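Local coordinates for vinylacetyl-CoA Delta-isomerase (Nitrosopumilus maritimus SCM1, PDB 6VJR), which probably acts as an oxygen-tolerant 4-hydroxybutyryl-CoA dehydratase with vinylacetyl-CoA Delta-isomerase activity, using FAD and a [4Fe-4S] cluster, at residues T188-S193 against V224-G229; H194-M199 against A255-D260; D16-V19 against E24-K27; D105-L110 against L141-A146. All blocks are in the same frame, centred on the assembly; numbering follows the deposited sequence.

Contact 1 (T188-S193 against V224-G229). With FAD (flavin-adenine dinucleotide), chain F.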
# COMPACT_ATOMS: atom_id res chain seq x y z
N THR A 188 7.35 -30.49 3.18
CA THR A 188 6.86 -30.22 4.52
C THR A 188 6.58 -31.54 5.24
O THR A 188 5.75 -32.32 4.79
CB THR A 188 5.61 -29.32 4.43
OG1 THR A 188 5.98 -28.04 3.91
CG2 THR A 188 4.97 -29.11 5.78
N GLY A 189 7.23 -31.71 6.40
CA GLY A 189 6.92 -32.80 7.30
C GLY A 189 7.21 -34.18 6.74
O GLY A 189 6.73 -35.18 7.28
N CYS A 190 7.98 -34.29 5.66
CA CYS A 190 8.15 -35.59 5.01
C CYS A 190 8.77 -36.65 5.92
O CYS A 190 8.32 -37.81 5.96
CB CYS A 190 8.95 -35.47 3.72
SG CYS A 190 10.57 -34.68 3.86
N ILE A 191 9.76 -36.27 6.71
CA ILE A 191 10.43 -37.16 7.64
C ILE A 191 9.49 -37.57 8.78
O ILE A 191 9.68 -38.63 9.38
CB ILE A 191 11.75 -36.51 8.11
CG1 ILE A 191 12.70 -36.40 6.89
CG2 ILE A 191 12.40 -37.28 9.25
CD1 ILE A 191 13.77 -35.34 7.08
N ASN A 192 8.48 -36.73 9.06
CA ASN A 192 7.48 -36.94 10.08
C ASN A 192 6.25 -37.69 9.55
O ASN A 192 5.30 -37.84 10.27
CB ASN A 192 7.06 -35.60 10.69
CG ASN A 192 8.22 -34.88 11.32
OD1 ASN A 192 9.26 -35.47 11.60
ND2 ASN A 192 8.04 -33.59 11.59
N SER A 193 6.29 -38.12 8.29
CA SER A 193 5.17 -38.74 7.61
C SER A 193 5.34 -40.27 7.57
O SER A 193 6.47 -40.78 7.63
CB SER A 193 5.03 -38.21 6.20
OG SER A 193 4.80 -36.80 6.11
N VAL A 224 15.46 -43.90 -1.13
CA VAL A 224 15.14 -42.53 -0.74
C VAL A 224 16.23 -42.01 0.19
O VAL A 224 16.64 -42.67 1.13
CB VAL A 224 13.79 -42.43 -0.01
CG1 VAL A 224 13.50 -40.99 0.41
CG2 VAL A 224 12.63 -42.99 -0.85
N THR A 225 16.68 -40.79 -0.10
CA THR A 225 17.54 -40.04 0.80
C THR A 225 16.86 -38.70 1.10
O THR A 225 16.36 -38.04 0.18
CB THR A 225 18.90 -39.79 0.14
OG1 THR A 225 19.52 -41.01 -0.30
CG2 THR A 225 19.81 -39.03 1.09
N TYR A 226 16.88 -38.31 2.38
CA TYR A 226 16.36 -37.02 2.83
C TYR A 226 17.52 -36.12 3.21
O TYR A 226 18.39 -36.54 3.98
CB TYR A 226 15.43 -37.15 4.04
CG TYR A 226 14.22 -38.03 3.82
CD1 TYR A 226 14.29 -39.39 4.06
CD2 TYR A 226 13.01 -37.52 3.36
CE1 TYR A 226 13.18 -40.22 3.88
CE2 TYR A 226 11.90 -38.33 3.18
CZ TYR A 226 11.99 -39.69 3.43
OH TYR A 226 10.86 -40.44 3.22
N ILE A 227 17.51 -34.89 2.68
CA ILE A 227 18.52 -33.90 3.04
C ILE A 227 17.80 -32.71 3.67
O ILE A 227 17.03 -32.04 3.02
CB ILE A 227 19.41 -33.51 1.86
CG1 ILE A 227 20.03 -34.72 1.15
CG2 ILE A 227 20.50 -32.58 2.40
CD1 ILE A 227 20.81 -34.38 -0.09
N TYR A 228 18.01 -32.54 4.97
CA TYR A 228 17.23 -31.60 5.76
C TYR A 228 17.52 -30.16 5.34
O TYR A 228 18.65 -29.81 5.08
CB TYR A 228 17.58 -31.79 7.24
CG TYR A 228 16.42 -31.58 8.21
CD1 TYR A 228 15.57 -32.63 8.54
CD2 TYR A 228 16.18 -30.35 8.80
CE1 TYR A 228 14.49 -32.46 9.36
CE2 TYR A 228 15.10 -30.18 9.66
CZ TYR A 228 14.28 -31.24 9.95
OH TYR A 228 13.21 -31.08 10.79
N GLY A 229 16.50 -29.30 5.34
CA GLY A 229 16.71 -27.89 5.11
C GLY A 229 17.07 -27.12 6.38
O GLY A 229 16.53 -27.34 7.44
PA FAD F . 10.80 -20.66 -8.44
O1A FAD F . 9.86 -21.33 -9.36
O2A FAD F . 12.24 -20.81 -8.71
O5B FAD F . 10.28 -19.16 -8.31
C5B FAD F . 11.19 -18.04 -8.18
C4B FAD F . 10.62 -16.88 -8.94
O4B FAD F . 10.72 -17.15 -10.37
C3B FAD F . 9.15 -16.52 -8.68
O3B FAD F . 8.97 -15.11 -8.72
C2B FAD F . 8.42 -17.18 -9.84
O2B FAD F . 7.15 -16.65 -10.18
C1B FAD F . 9.44 -17.00 -10.97
N9A FAD F . 9.35 -18.00 -12.02
C8A FAD F . 9.63 -19.35 -11.97
N7A FAD F . 9.47 -19.98 -13.11
C5A FAD F . 9.03 -18.99 -13.97
C6A FAD F . 8.67 -19.02 -15.33
N6A FAD F . 8.77 -20.12 -16.08
N1A FAD F . 8.21 -17.88 -15.88
C2A FAD F . 8.16 -16.77 -15.11
N3A FAD F . 8.50 -16.61 -13.84
C4A FAD F . 8.92 -17.77 -13.30
N1 FAD F . 5.99 -28.13 -2.28
C2 FAD F . 5.55 -29.43 -2.17
O2 FAD F . 5.35 -30.15 -3.16
N3 FAD F . 5.25 -29.93 -0.92
C4 FAD F . 5.38 -29.27 0.27
O4 FAD F . 5.19 -29.82 1.34
C4X FAD F . 5.94 -27.93 0.15
N5 FAD F . 6.13 -27.22 1.26
C5X FAD F . 6.86 -26.06 1.15
C6 FAD F . 7.30 -25.38 2.30
C7 FAD F . 8.08 -24.24 2.22
C7M FAD F . 8.62 -23.61 3.49
C8 FAD F . 8.32 -23.65 0.97
C8M FAD F . 9.06 -22.35 0.86
C9 FAD F . 7.82 -24.24 -0.17
C9A FAD F . 7.12 -25.47 -0.10
N10 FAD F . 6.72 -26.15 -1.24
C10 FAD F . 6.20 -27.45 -1.17
C1' FAD F . 7.25 -25.65 -2.52
C2' FAD F . 6.54 -24.50 -3.19
O2' FAD F . 5.39 -25.03 -3.85
C3' FAD F . 7.47 -23.82 -4.20
O3' FAD F . 8.45 -23.14 -3.43
C4' FAD F . 6.78 -22.90 -5.22
O4' FAD F . 6.02 -23.68 -6.16
C5' FAD F . 7.76 -22.04 -5.99
O5' FAD F . 8.71 -22.86 -6.66
P FAD F . 10.24 -22.66 -6.46
O1P FAD F . 10.62 -22.70 -5.04
O2P FAD F . 10.90 -23.57 -7.40
O3P FAD F . 10.57 -21.16 -6.92
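T188 OG1 donates a 2.8 Å hydrogen bond to N5 of the flavin, shortly before C190 and I191 in the chain, the residues that close on Y226 and Y228. A chi1 of -66° puts OG1 beside the T188 backbone N, on the side where that N already bonds to FAD O4 at 2.9 Å, nearly straight at 162°. The loop that follows T188 is in turn packed on strand 224-228 by apolar contacts alone. I191 lays CG1 over one face of the Y226 ring in a CH-pi contact, 4.1 Å from the ring centroid and 29° off its normal, while V224 CG1 covers the opposite face toward the rim. C190 SG approaches the same ring obliquely, 3.8 Å from Y226 CD2, as a sulfur-aromatic contact. Beyond Y226, I191 CD1 runs on to the neighbouring aromatic and touches Y228 CD1 at 3.6 Å. With an alanine in place of Y226, I191 CG1 and C190 SG would probably lose the ring they rest against, and the carbonyl of A219 would be left without the tyrosine hydroxyl that bonds to it. The Y228 hydroxyl and N192 are both tied to Q253, in the latter case weakly. Strand 224-228 lies between strand 19-21, which runs parallel to it, and the antiparallel strand 254-259; the 188-193 loop packs against both of these neighbours, I191 on V19 and C190 on A255 and I257, while N192 reaches I39 of helix 36-51.

Contact 2 (H194-M199 against A255-D260)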
# COMPACT_ATOMS: atom_id res chain seq x y z
N HIS A 194 4.23 -40.98 7.37
CA HIS A 194 4.19 -42.42 7.16
C HIS A 194 4.25 -42.79 5.67
O HIS A 194 4.88 -43.78 5.29
CB HIS A 194 2.97 -43.03 7.86
CG HIS A 194 2.91 -42.77 9.32
ND1 HIS A 194 2.04 -41.85 9.85
CD2 HIS A 194 3.66 -43.20 10.34
CE1 HIS A 194 2.19 -41.83 11.18
NE2 HIS A 194 3.20 -42.62 11.50
N TRP A 195 3.50 -42.05 4.85
CA TRP A 195 3.47 -42.20 3.41
C TRP A 195 3.66 -40.83 2.77
O TRP A 195 3.24 -39.83 3.35
CB TRP A 195 2.14 -42.77 2.92
CG TRP A 195 1.93 -44.19 3.36
CD1 TRP A 195 1.47 -44.66 4.55
CD2 TRP A 195 2.22 -45.34 2.56
NE1 TRP A 195 1.44 -46.03 4.54
CE2 TRP A 195 1.90 -46.47 3.33
CE3 TRP A 195 2.68 -45.52 1.25
CZ2 TRP A 195 2.06 -47.76 2.85
CZ3 TRP A 195 2.86 -46.79 0.78
CH2 TRP A 195 2.54 -47.90 1.57
N ILE A 196 4.21 -40.83 1.56
CA ILE A 196 4.41 -39.63 0.75
C ILE A 196 3.84 -39.91 -0.64
O ILE A 196 4.12 -40.98 -1.22
CB ILE A 196 5.90 -39.31 0.70
CG1 ILE A 196 6.42 -38.96 2.11
CG2 ILE A 196 6.14 -38.17 -0.29
CD1 ILE A 196 7.91 -39.05 2.28
N ILE A 197 2.98 -39.00 -1.12
CA ILE A 197 2.41 -39.11 -2.46
C ILE A 197 3.18 -38.19 -3.41
O ILE A 197 3.16 -36.97 -3.27
CB ILE A 197 0.91 -38.78 -2.47
CG1 ILE A 197 0.10 -39.64 -1.48
CG2 ILE A 197 0.39 -38.99 -3.89
CD1 ILE A 197 -1.35 -39.28 -1.36
N LEU A 198 3.84 -38.81 -4.39
CA LEU A 198 4.57 -38.08 -5.42
C LEU A 198 3.56 -37.65 -6.49
O LEU A 198 2.76 -38.47 -6.93
CB LEU A 198 5.61 -39.00 -6.06
CG LEU A 198 6.62 -39.64 -5.11
CD1 LEU A 198 7.48 -40.62 -5.86
CD2 LEU A 198 7.44 -38.58 -4.39
N MET A 199 3.70 -36.41 -6.98
CA MET A 199 2.77 -35.87 -7.97
C MET A 199 3.52 -34.93 -8.90
O MET A 199 4.40 -34.23 -8.44
CB MET A 199 1.64 -35.05 -7.32
CG MET A 199 0.75 -35.81 -6.35
SD MET A 199 -0.39 -34.74 -5.42
CE MET A 199 0.77 -34.07 -4.21
N ALA A 255 12.49 -30.84 3.87
CA ALA A 255 13.65 -31.57 3.40
C ALA A 255 13.56 -31.76 1.88
O ALA A 255 12.48 -31.73 1.31
CB ALA A 255 13.79 -32.90 4.12
N LEU A 256 14.72 -32.03 1.28
CA LEU A 256 14.83 -32.48 -0.10
C LEU A 256 14.80 -34.00 -0.10
O LEU A 256 15.60 -34.65 0.56
CB LEU A 256 16.15 -31.93 -0.64
CG LEU A 256 16.52 -32.31 -2.07
CD1 LEU A 256 15.56 -31.81 -3.11
CD2 LEU A 256 17.94 -31.89 -2.37
N ILE A 257 13.86 -34.55 -0.87
CA ILE A 257 13.70 -35.99 -1.00
C ILE A 257 14.34 -36.42 -2.32
O ILE A 257 13.92 -36.00 -3.41
CB ILE A 257 12.23 -36.39 -0.98
CG1 ILE A 257 11.44 -35.78 0.17
CG2 ILE A 257 12.15 -37.92 -0.98
CD1 ILE A 257 9.98 -36.18 0.16
N ILE A 258 15.40 -37.20 -2.21
CA ILE A 258 16.04 -37.77 -3.38
C ILE A 258 15.48 -39.16 -3.62
O ILE A 258 15.34 -39.94 -2.68
CB ILE A 258 17.56 -37.81 -3.25
CG1 ILE A 258 18.15 -36.51 -2.69
CG2 ILE A 258 18.16 -38.24 -4.59
CD1 ILE A 258 17.96 -35.31 -3.59
N LEU A 259 15.16 -39.47 -4.89
CA LEU A 259 14.65 -40.77 -5.30
C LEU A 259 15.60 -41.42 -6.30
O LEU A 259 15.88 -40.84 -7.37
CB LEU A 259 13.29 -40.56 -5.96
CG LEU A 259 12.28 -39.72 -5.17
CD1 LEU A 259 11.16 -39.18 -6.03
CD2 LEU A 259 11.73 -40.51 -4.04
N ASP A 260 16.13 -42.60 -5.95
CA ASP A 260 17.01 -43.38 -6.82
C ASP A 260 16.36 -44.74 -7.07
O ASP A 260 16.47 -45.68 -6.29
CB ASP A 260 18.39 -43.54 -6.21
CG ASP A 260 19.38 -44.27 -7.10
OD1 ASP A 260 19.06 -44.47 -8.29
OD2 ASP A 260 20.43 -44.68 -6.59
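I196 and I257 meet tip to tip, CD1 to CD1 at 4.1 Å, and two residues further along each strand L198 and L259 do the same. All four CB atoms point toward the other strand. The backbones stay far apart, 10.1 Å between the CA atoms of I196 and I257, because strands 195-198 and 254-259 belong to different sheets that face each other. I196 and I257 bridge this span from both sides, each with CD1 extended (chi2 161° and 179°). At the second pair, L259 CD1 fits against both methyls of L198, 4.0 Å from CD1 and 4.1 Å from CD2. Polar interactions belong to the flanks: H194 ND1 pairs with the backbone N of V142, its NE2 with S11, and the M199 carbonyl accepts from K184. Around the apolar centre, I196 also leans on Y226 and A146, and I257 on V224, Y226 and the FAD-binding residue Q187. Such packing of two sheets across a hydrophobic layer suits the beta domain of the acyl-CoA dehydrogenase superfamily, to which the family is related. Methyl-on-methyl contact rests on dispersion and burial, not directional bonds, so it depends on shape and probably contributes to the spacing of the two sheets.

Contact 3 (D16-V19 against E24-K27)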
# COMPACT_ATOMS: atom_id res chain seq x y z
N ASP A 16 14.79 -45.91 10.92
CA ASP A 16 16.02 -45.84 10.12
C ASP A 16 15.86 -45.27 8.70
O ASP A 16 16.51 -45.73 7.75
CB ASP A 16 16.73 -47.19 10.13
CG ASP A 16 18.21 -47.10 9.75
OD1 ASP A 16 18.87 -46.09 10.14
OD2 ASP A 16 18.70 -48.03 9.07
N LEU A 17 15.12 -44.17 8.54
CA LEU A 17 15.18 -43.32 7.34
C LEU A 17 16.60 -42.83 7.19
O LEU A 17 17.25 -42.62 8.20
CB LEU A 17 14.22 -42.13 7.53
CG LEU A 17 12.76 -42.31 7.09
CD1 LEU A 17 12.06 -43.48 7.70
CD2 LEU A 17 11.94 -41.04 7.29
N LYS A 18 17.06 -42.64 5.95
CA LYS A 18 18.35 -42.05 5.66
C LYS A 18 18.17 -40.53 5.62
O LYS A 18 17.61 -40.01 4.66
CB LYS A 18 18.91 -42.59 4.35
CG LYS A 18 20.30 -42.10 4.11
CD LYS A 18 20.92 -42.51 2.78
CE LYS A 18 21.15 -43.94 2.62
NZ LYS A 18 21.67 -44.26 1.30
N VAL A 19 18.62 -39.84 6.67
CA VAL A 19 18.42 -38.40 6.82
C VAL A 19 19.76 -37.72 7.07
O VAL A 19 20.42 -38.01 8.06
CB VAL A 19 17.45 -38.05 7.96
CG1 VAL A 19 17.30 -36.55 8.16
CG2 VAL A 19 16.11 -38.72 7.79
N GLU A 24 25.69 -35.16 8.85
CA GLU A 24 25.65 -36.36 9.65
C GLU A 24 24.33 -37.07 9.39
O GLU A 24 23.33 -36.42 9.11
CB GLU A 24 25.73 -36.00 11.13
CG GLU A 24 27.01 -35.27 11.51
CD GLU A 24 28.25 -36.13 11.63
OE1 GLU A 24 29.31 -35.50 11.81
OE2 GLU A 24 28.18 -37.38 11.52
N LEU A 25 24.37 -38.41 9.46
CA LEU A 25 23.15 -39.18 9.47
C LEU A 25 22.43 -39.02 10.81
O LEU A 25 23.03 -39.13 11.87
CB LEU A 25 23.51 -40.63 9.28
CG LEU A 25 23.85 -41.08 7.86
CD1 LEU A 25 24.48 -42.48 7.89
CD2 LEU A 25 22.67 -41.07 6.94
N VAL A 26 21.15 -38.72 10.75
CA VAL A 26 20.35 -38.61 11.93
C VAL A 26 19.80 -40.00 12.23
O VAL A 26 18.95 -40.50 11.52
CB VAL A 26 19.21 -37.59 11.76
CG1 VAL A 26 18.40 -37.47 13.03
CG2 VAL A 26 19.72 -36.22 11.34
N LYS A 27 20.20 -40.58 13.36
CA LYS A 27 19.80 -41.94 13.67
C LYS A 27 18.36 -42.01 14.15
O LYS A 27 17.62 -42.94 13.81
CB LYS A 27 20.86 -42.50 14.64
CG LYS A 27 22.27 -42.62 14.04
CD LYS A 27 22.34 -43.28 12.67
CE LYS A 27 23.72 -43.38 12.06
NZ LYS A 27 24.66 -44.05 12.96
O HOH W 1 15.79 -44.99 13.36
O HOH W 2 19.69 -41.40 8.99
O HOH W 3 16.63 -41.90 10.72
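V19 and V26 pair across a beta hairpin, in which strands 19-21 and 24-25 run antiparallel and are joined by a two-residue turn. The backbone N of V26 donates to V19 O at 2.9 Å, with an N-H...O angle of 162°. The same carbonyl oxygen also receives a CA-H...O contact from L25, whose CA is 3.3 Å from V19 O. Above this bond the two valines touch obliquely, V19 CG1 to V26 CG2 at 4.0 Å. V26 sets CG1 anti to its backbone N (chi1 -179°), which leaves CG2 beside that N and next to V19. L25, on the more exposed part of the hairpin, lays CD2 against the aliphatic chain of K18, 3.8 Å from its CG.

Past V19 and V26 the two chains part, and water takes over the pairing. One molecule accepts from V19 N and donates to the carbonyls of both L17 and V26, so it stands where a direct bond between V19 N and V26 O would otherwise lie. The hairpin forms an outlying part of the sheet: K18 O accepts from Y226 N of strand 224-228, V19 packs on I191 and Y226, and V26 on H32 and I35. At the far end another water joins the chains, accepting from D16 N at 2.8 Å and donating to K27 O at 2.8 Å.

Contact 4 (D105-L110 against L141-A146). With FAD (flavin-adenine dinucleotide), chain F.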
# COMPACT_ATOMS: atom_id res chain seq x y z
N ASP A 105 -4.92 -32.02 1.16
CA ASP A 105 -5.25 -31.38 -0.11
C ASP A 105 -4.87 -32.28 -1.29
O ASP A 105 -5.58 -32.34 -2.31
CB ASP A 105 -4.61 -29.99 -0.08
CG ASP A 105 -5.21 -29.03 0.96
OD1 ASP A 105 -6.42 -29.19 1.32
OD2 ASP A 105 -4.51 -28.07 1.37
N ALA A 106 -3.73 -32.97 -1.19
CA ALA A 106 -3.32 -33.93 -2.20
C ALA A 106 -4.38 -35.03 -2.36
O ALA A 106 -4.76 -35.33 -3.49
CB ALA A 106 -1.97 -34.54 -1.84
N MET A 107 -4.87 -35.57 -1.25
CA MET A 107 -5.82 -36.69 -1.31
C MET A 107 -7.14 -36.23 -1.93
O MET A 107 -7.76 -36.94 -2.72
CB MET A 107 -6.01 -37.35 0.05
CG MET A 107 -4.73 -38.10 0.40
SD MET A 107 -4.90 -39.48 1.50
CE MET A 107 -5.28 -38.43 2.89
N ASN A 108 -7.60 -35.05 -1.49
CA ASN A 108 -8.84 -34.51 -2.00
C ASN A 108 -8.74 -34.29 -3.52
O ASN A 108 -9.65 -34.61 -4.26
CB ASN A 108 -9.26 -33.30 -1.18
CG ASN A 108 -10.04 -33.72 0.06
OD1 ASN A 108 -11.27 -33.81 0.05
ND2 ASN A 108 -9.33 -34.02 1.13
N SER A 109 -7.63 -33.72 -3.98
CA SER A 109 -7.44 -33.47 -5.40
C SER A 109 -7.30 -34.77 -6.21
O SER A 109 -7.82 -34.89 -7.34
CB SER A 109 -6.26 -32.51 -5.60
OG SER A 109 -5.01 -33.03 -5.19
N LEU A 110 -6.61 -35.75 -5.65
CA LEU A 110 -6.48 -37.05 -6.31
C LEU A 110 -7.81 -37.78 -6.42
O LEU A 110 -8.01 -38.50 -7.39
CB LEU A 110 -5.46 -37.91 -5.61
CG LEU A 110 -4.02 -37.55 -5.90
CD1 LEU A 110 -3.12 -38.20 -4.87
CD2 LEU A 110 -3.62 -37.94 -7.33
N LEU A 141 -2.84 -42.32 9.65
CA LEU A 141 -1.46 -42.01 9.28
C LEU A 141 -1.31 -40.55 8.83
O LEU A 141 -2.28 -39.86 8.53
CB LEU A 141 -1.00 -42.98 8.19
CG LEU A 141 -1.14 -44.45 8.57
CD1 LEU A 141 -0.57 -45.37 7.49
CD2 LEU A 141 -0.49 -44.74 9.92
N VAL A 142 -0.05 -40.13 8.78
CA VAL A 142 0.36 -38.81 8.28
C VAL A 142 0.86 -38.99 6.85
O VAL A 142 1.74 -39.83 6.59
CB VAL A 142 1.43 -38.21 9.20
CG1 VAL A 142 2.02 -36.92 8.63
CG2 VAL A 142 0.90 -37.99 10.62
N ILE A 143 0.29 -38.17 5.94
CA ILE A 143 0.56 -38.27 4.51
C ILE A 143 1.21 -36.97 4.04
O ILE A 143 0.64 -35.90 4.23
CB ILE A 143 -0.75 -38.49 3.74
CG1 ILE A 143 -1.66 -39.59 4.35
CG2 ILE A 143 -0.45 -38.72 2.25
CD1 ILE A 143 -1.03 -40.95 4.46
N GLY A 144 2.38 -37.08 3.44
CA GLY A 144 3.04 -35.98 2.76
C GLY A 144 2.51 -35.81 1.32
O GLY A 144 2.19 -36.77 0.65
N GLY A 145 2.61 -34.57 0.81
CA GLY A 145 2.20 -34.26 -0.54
C GLY A 145 3.39 -33.72 -1.26
O GLY A 145 3.77 -32.58 -1.03
N ALA A 146 3.97 -34.56 -2.12
CA ALA A 146 5.25 -34.25 -2.71
C ALA A 146 5.10 -33.92 -4.19
O ALA A 146 5.28 -34.78 -5.06
CB ALA A 146 6.22 -35.38 -2.46
PA FAD F . 10.80 -20.66 -8.44
O1A FAD F . 9.86 -21.33 -9.36
O2A FAD F . 12.24 -20.81 -8.71
O5B FAD F . 10.28 -19.16 -8.31
C5B FAD F . 11.19 -18.04 -8.18
C4B FAD F . 10.62 -16.88 -8.94
O4B FAD F . 10.72 -17.15 -10.37
C3B FAD F . 9.15 -16.52 -8.68
O3B FAD F . 8.97 -15.11 -8.72
C2B FAD F . 8.42 -17.18 -9.84
O2B FAD F . 7.15 -16.65 -10.18
C1B FAD F . 9.44 -17.00 -10.97
N9A FAD F . 9.35 -18.00 -12.02
C8A FAD F . 9.63 -19.35 -11.97
N7A FAD F . 9.47 -19.98 -13.11
C5A FAD F . 9.03 -18.99 -13.97
C6A FAD F . 8.67 -19.02 -15.33
N6A FAD F . 8.77 -20.12 -16.08
N1A FAD F . 8.21 -17.88 -15.88
C2A FAD F . 8.16 -16.77 -15.11
N3A FAD F . 8.50 -16.61 -13.84
C4A FAD F . 8.92 -17.77 -13.30
N1 FAD F . 5.99 -28.13 -2.28
C2 FAD F . 5.55 -29.43 -2.17
O2 FAD F . 5.35 -30.15 -3.16
N3 FAD F . 5.25 -29.93 -0.92
C4 FAD F . 5.38 -29.27 0.27
O4 FAD F . 5.19 -29.82 1.34
C4X FAD F . 5.94 -27.93 0.15
N5 FAD F . 6.13 -27.22 1.26
C5X FAD F . 6.86 -26.06 1.15
C6 FAD F . 7.30 -25.38 2.30
C7 FAD F . 8.08 -24.24 2.22
C7M FAD F . 8.62 -23.61 3.49
C8 FAD F . 8.32 -23.65 0.97
C8M FAD F . 9.06 -22.35 0.86
C9 FAD F . 7.82 -24.24 -0.17
C9A FAD F . 7.12 -25.47 -0.10
N10 FAD F . 6.72 -26.15 -1.24
C10 FAD F . 6.20 -27.45 -1.17
C1' FAD F . 7.25 -25.65 -2.52
C2' FAD F . 6.54 -24.50 -3.19
O2' FAD F . 5.39 -25.03 -3.85
C3' FAD F . 7.47 -23.82 -4.20
O3' FAD F . 8.45 -23.14 -3.43
C4' FAD F . 6.78 -22.90 -5.22
O4' FAD F . 6.02 -23.68 -6.16
C5' FAD F . 7.76 -22.04 -5.99
O5' FAD F . 8.71 -22.86 -6.66
P FAD F . 10.24 -22.66 -6.46
O1P FAD F . 10.62 -22.70 -5.04
O2P FAD F . 10.90 -23.57 -7.40
O3P FAD F . 10.57 -21.16 -6.92
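Where A106 backs onto G145, the flat group at hand is the flavin, whose N3-H donates to G145 O at 3.0 Å, nearly straight at 165°. Next to this bond FAD O2 comes within 3.9 Å of A146 C. Strand 143-146 thus offers a backbone carbonyl to the cofactor while helix 101-121 packs on it. A106 CB lies 4.4 Å from G145 CA, and a side chain at G145 would point into that methyl, its CB only about 3.5 Å from A106 CB; glycine lets helix and strand come this close. The second touch is made by M107, whose chain bends at its last torsion (chi3 -70°) and brings CE to I143 CG1 at 4.1 Å, the two side chains crossing at about a right angle. One residue before A106, D105 uses OD2 to bond ND1 of the iron ligand H289 and the hydroxyl of S292, so the same helix supplies a second-shell partner to the iron site. The contact is buried among several elements: M107 also meets F129 and F132 of helix 125-139, I143 meets V136 of that helix, D105 and S109 face helix 278-292, and strand 143-146 runs parallel to strand 195-198.

Overall arrangement
All four contacts fall within the N-terminal family region, and contacts 1 and 4, centred 15 Å apart, both hydrogen-bond the flavin. Contacts 1 and 2, centres 8 Å apart, share neighbouring strands: T225 O and I258 N lie 2.7 Å apart, a probable hydrogen bond. Contact 3, its centre 10 Å from that of contact 1, extends the same sheet outward. Contact 2 joins that sheet, through strand 254-259, to strand 195-198 of the facing sheet, which lies beside strand 143-146 of contact 4 (centres 12 Å apart). The set extends from the partly exposed hairpin to the cofactor site, where G145 stands about 9 Å from the iron-sulfur cluster; contacts 3 and 4 have centres 24 Å apart.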